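Local coordinates for protein predicted component of a thermophile-specific DNA repair system, contains a RAMP domain (Methanopyrus kandleri, PDB 4N0L) that is a RAMP-superfamily Csm3 protein of the type III-A CRISPR system that binds zinc and probably crRNA, and may act as an endonuclease in antiviral defense, at residues P116-I120 against F121-G125; L238-D241 against L242-L245. All coordinates share one frame; numbering follows the deposited sequence.

Interaction 1: P116-I120 against F121-G125; sequences PVCRI and FGSAG. With ZN (zinc ion), chain C.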
loop_
_atom_site.group_PDB
_atom_site.type_symbol
_atom_site.label_atom_id
_atom_site.label_comp_id
_atom_site.label_asym_id
_atom_site.label_seq_id
_atom_site.Cartn_x
_atom_site.Cartn_y
_atom_site.Cartn_z
ATOM N N PRO A 116 1.399 5.304 -11.352
ATOM C CA PRO A 116 0.845 5.236 -9.994
ATOM C C PRO A 116 1.397 4.059 -9.196
ATOM O O PRO A 116 1.723 4.218 -8.021
ATOM C CB PRO A 116 -0.657 5.069 -10.234
ATOM C CG PRO A 116 -0.887 5.617 -11.596
ATOM C CD PRO A 116 0.343 5.282 -12.377
ATOM N N VAL A 117 1.481 2.894 -9.829
ATOM C CA VAL A 117 2.012 1.698 -9.181
ATOM C C VAL A 117 3.411 1.919 -8.618
ATOM O O VAL A 117 3.649 1.748 -7.422
ATOM C CB VAL A 117 2.065 0.506 -10.154
ATOM C CG1 VAL A 117 2.699 -0.704 -9.477
ATOM C CG2 VAL A 117 0.671 0.171 -10.661
ATOM N N CYS A 118 4.331 2.310 -9.490
ATOM C CA CYS A 118 5.739 2.422 -9.129
ATOM C C CYS A 118 6.053 3.660 -8.280
ATOM O O CYS A 118 6.900 3.599 -7.390
ATOM C CB CYS A 118 6.603 2.403 -10.394
ATOM S SG CYS A 118 6.577 0.809 -11.277
ATOM N N ARG A 119 5.384 4.778 -8.547
ATOM C CA ARG A 119 5.659 6.003 -7.795
ATOM C C ARG A 119 5.183 5.892 -6.339
ATOM O O ARG A 119 5.756 6.514 -5.441
ATOM C CB ARG A 119 5.014 7.217 -8.477
ATOM C CG ARG A 119 3.547 7.437 -8.131
ATOM C CD ARG A 119 2.852 8.356 -9.124
ATOM N NE ARG A 119 1.486 8.653 -8.702
ATOM C CZ ARG A 119 0.506 9.020 -9.523
ATOM N NH1 ARG A 119 0.736 9.143 -10.824
ATOM N NH2 ARG A 119 -0.706 9.265 -9.038
ATOM N N ILE A 120 4.144 5.092 -6.110
ATOM C CA ILE A 120 3.590 4.897 -4.771
ATOM C C ILE A 120 4.260 3.741 -4.031
ATOM O O ILE A 120 4.685 3.886 -2.884
ATOM C CB ILE A 120 2.064 4.636 -4.822
ATOM C CG1 ILE A 120 1.318 5.883 -5.301
ATOM C CG2 ILE A 120 1.542 4.210 -3.458
ATOM C CD1 ILE A 120 -0.135 5.626 -5.636
ATOM N N PHE A 121 4.331 2.588 -4.685
ATOM C CA PHE A 121 4.804 1.372 -4.033
ATOM C C PHE A 121 6.268 1.056 -4.361
ATOM O O PHE A 121 6.774 -0.014 -4.018
ATOM C CB PHE A 121 3.907 0.195 -4.419
ATOM C CG PHE A 121 2.483 0.341 -3.949
ATOM C CD1 PHE A 121 2.127 0.024 -2.647
ATOM C CD2 PHE A 121 1.497 0.788 -4.815
ATOM C CE1 PHE A 121 0.814 0.160 -2.215
ATOM C CE2 PHE A 121 0.183 0.924 -4.390
ATOM C CZ PHE A 121 -0.158 0.610 -3.090
ATOM N N GLY A 122 6.939 1.984 -5.033
ATOM C CA GLY A 122 8.356 1.831 -5.310
ATOM C C GLY A 122 8.631 0.970 -6.525
ATOM O O GLY A 122 7.740 0.279 -7.025
ATOM N N SER A 123 9.871 1.015 -7.000
ATOM C CA SER A 123 10.286 0.228 -8.155
ATOM C C SER A 123 11.805 0.124 -8.195
ATOM O O SER A 123 12.505 1.059 -7.811
ATOM C CB SER A 123 9.758 0.849 -9.450
ATOM O OG SER A 123 10.239 0.154 -10.589
ATOM N N ALA A 124 12.312 -1.016 -8.655
ATOM C CA ALA A 124 13.755 -1.218 -8.773
ATOM C C ALA A 124 14.316 -0.498 -9.997
ATOM O O ALA A 124 15.525 -0.296 -10.109
ATOM C CB ALA A 124 14.082 -2.701 -8.838
ATOM N N GLY A 125 13.428 -0.120 -10.911
ATOM C CA GLY A 125 13.818 0.540 -12.143
ATOM C C GLY A 125 13.012 0.030 -13.323
ATOM O O GLY A 125 11.795 -0.138 -13.221
HETATM ZN ZN ZN C . 5.343 1.393 -13.165
#
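Cys118 and Ser123 meet where the short helix 116-121 ends beside a zinc site of three cysteines and one histidine. From Cys118, CB lies 3.6 Å from Ser123 CB, and the same Ser123 carbon also packs against SG. SG then binds the zinc ion at 2.3 Å. With chi1 at -67°, SG stands opposite the carbonyl carbon and beside the backbone N, and from there it reaches the metal. His86, Cys88 and Cys115 complete the site. Cys115, just before the helix, and Cys118, in its first turn, form the CxxC half of the site.

The last turn closes through the backbone. Phe121 N donates to Val117 O at 2.9 Å. Gly122 N makes a weak bond to Cys118 O, bent to 119°. Gly122 then leaves helical geometry with positive phi, and the chain runs on past the cysteine. Ser123 OG accepts from Gly125 N at 3.2 Å, an ST turn, and also bonds to Cys88 O. This ties the loop to the backbone of another zinc ligand.

On another side of the helix, Ile120 and Phe121 lie side by side and point the same way. Val117 O sits at the edge of the Phe121 ring, in its plane. Over one face of that ring comes Ile120 CG2, a CH-pi contact 3.8 Å from the Phe121 ring centroid and 16° off the ring normal.

Interaction 2: L238-D241 against L242-L245; sequences LESD and LKYL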
loop_
_atom_site.group_PDB
_atom_site.type_symbol
_atom_site.label_atom_id
_atom_site.label_comp_id
_atom_site.label_asym_id
_atom_site.label_seq_id
_atom_site.Cartn_x
_atom_site.Cartn_y
_atom_site.Cartn_z
ATOM N N LEU A 238 -0.701 14.297 -5.215
ATOM C CA LEU A 238 -1.075 14.020 -3.831
ATOM C C LEU A 238 -2.431 13.326 -3.704
ATOM O O LEU A 238 -2.535 12.246 -3.120
ATOM C CB LEU A 238 -1.086 15.319 -3.022
ATOM C CG LEU A 238 -1.736 15.249 -1.640
ATOM C CD1 LEU A 238 -0.957 14.290 -0.757
ATOM C CD2 LEU A 238 -1.816 16.626 -1.004
ATOM N N GLU A 239 -3.468 13.950 -4.251
ATOM C CA GLU A 239 -4.817 13.407 -4.148
ATOM C C GLU A 239 -4.937 12.087 -4.900
ATOM O O GLU A 239 -5.573 11.147 -4.420
ATOM C CB GLU A 239 -5.848 14.405 -4.672
ATOM C CG GLU A 239 -7.263 13.857 -4.680
ATOM C CD GLU A 239 -8.310 14.939 -4.815
ATOM O OE1 GLU A 239 -7.949 16.074 -5.187
ATOM O OE2 GLU A 239 -9.493 14.654 -4.541
ATOM N N SER A 240 -4.326 12.027 -6.080
ATOM C CA SER A 240 -4.358 10.823 -6.898
ATOM C C SER A 240 -3.722 9.647 -6.164
ATOM O O SER A 240 -4.245 8.533 -6.198
ATOM C CB SER A 240 -3.647 11.058 -8.232
ATOM O OG SER A 240 -4.575 11.105 -9.302
ATOM N N ASP A 241 -2.603 9.906 -5.492
ATOM C CA ASP A 241 -1.908 8.871 -4.734
ATOM C C ASP A 241 -2.787 8.332 -3.609
ATOM O O ASP A 241 -2.869 7.120 -3.401
ATOM C CB ASP A 241 -0.600 9.409 -4.149
ATOM C CG ASP A 241 0.522 9.472 -5.172
ATOM O OD1 ASP A 241 0.307 9.067 -6.335
ATOM O OD2 ASP A 241 1.628 9.922 -4.803
ATOM N N LEU A 242 -3.444 9.240 -2.893
ATOM C CA LEU A 242 -4.327 8.865 -1.796
ATOM C C LEU A 242 -5.471 7.993 -2.293
ATOM O O LEU A 242 -5.840 7.014 -1.644
ATOM C CB LEU A 242 -4.876 10.108 -1.095
ATOM C CG LEU A 242 -3.850 10.951 -0.337
ATOM C CD1 LEU A 242 -4.528 12.105 0.384
ATOM C CD2 LEU A 242 -3.049 10.094 0.634
ATOM N N LYS A 243 -6.026 8.355 -3.445
ATOM C CA LYS A 243 -7.080 7.569 -4.074
ATOM C C LYS A 243 -6.623 6.148 -4.360
ATOM O O LYS A 243 -7.330 5.187 -4.064
ATOM C CB LYS A 243 -7.549 8.236 -5.370
ATOM C CG LYS A 243 -8.801 7.607 -5.962
ATOM C CD LYS A 243 -8.741 7.562 -7.479
ATOM C CE LYS A 243 -8.614 8.956 -8.066
ATOM N NZ LYS A 243 -8.267 8.919 -9.512
ATOM N N TYR A 244 -5.433 6.023 -4.935
ATOM C CA TYR A 244 -4.909 4.721 -5.323
ATOM C C TYR A 244 -4.437 3.916 -4.116
ATOM O O TYR A 244 -4.591 2.696 -4.082
ATOM C CB TYR A 244 -3.777 4.894 -6.337
ATOM C CG TYR A 244 -4.245 5.489 -7.650
ATOM C CD1 TYR A 244 -5.466 5.120 -8.202
ATOM C CD2 TYR A 244 -3.475 6.426 -8.330
ATOM C CE1 TYR A 244 -5.904 5.660 -9.396
ATOM C CE2 TYR A 244 -3.906 6.973 -9.526
ATOM C CZ TYR A 244 -5.122 6.585 -10.054
ATOM O OH TYR A 244 -5.561 7.123 -11.243
ATOM N N LEU A 245 -3.875 4.600 -3.124
ATOM C CA LEU A 245 -3.476 3.945 -1.884
ATOM C C LEU A 245 -4.695 3.352 -1.177
ATOM O O LEU A 245 -4.689 2.183 -0.785
ATOM C CB LEU A 245 -2.756 4.926 -0.959
ATOM C CG LEU A 245 -2.409 4.376 0.428
ATOM C CD1 LEU A 245 -1.536 3.132 0.305
ATOM C CD2 LEU A 245 -1.726 5.435 1.279
HETATM O O HOH W 1 -6.716 10.394 -10.985
#
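Four successive i to i+4 backbone bonds join Leu238-Asp241 to Leu242-Leu245 in the first turns of the alpha helix 238-255. They run from Leu242 N to Leu238 O, Lys243 N to Glu239 O, Tyr244 N to Ser240 O, and Leu245 N to Asp241 O. The last, Leu245 N to Asp241 O, is the shortest at 2.7 Å. In this RRM-like RAMP protein the helix packs against helix 116-121, which carries a zinc ligand.

On the apolar side, Leu238 CD1 meets Leu242 CD1 at 4.3 Å, a loose methyl contact. Leu242 CG sits closer in, 3.3 Å from Leu238 O.

The Tyr244 ring folds back along the preceding turn. Its CG is opposite the carbonyl carbon, chi1 -65°, which lays the ring beside Ser240. Tyr244 CD2 comes to 3.1 Å from Ser240 O, and the approach to the ring is oblique. Tyr244 OH hydrogen-bonds to Glu111, and the ring meets Trp66 edge-to-face.

At the partly exposed side, Ser240 and Lys243 share a water. The Lys243 chain bends at chi2 and chi3, bringing its NZ near the Ser240 hydroxyl. Lys243 NZ donates to the water at 2.6 Å, and Ser240 OG bonds to the same water at 2.8 Å.

Asp241 turns to other elements. Its OD2 forms a salt bridge with Arg171 and a hydrogen bond with Tyr230 OH, and its OD1 pairs with a second arginine. This buried carboxylate has both oxygens satisfied, and its two arginine partners would probably favour the charged form.

Interactions 1 and 2 lie on two helices that pack directly on each other, 116-121 and 238-255. Every touching residue of interaction 1 is buried; interaction 2 is mostly buried but has a partly exposed, water-bearing side. Their chemistry differs accordingly. Residues 116-125 combine a metal bond with a helix end and a loop turn, while residues 238-245 form a regular helical stretch. Charge ties the two together: Arg119 NE lies 2.7 Å from Asp241 OD1 in a salt bridge. Apolar packing adds to it, with Pro116 CB 3.7 Å from Tyr244 CD2, and Ile120 CG1 rests against the same Asp241 carboxylate.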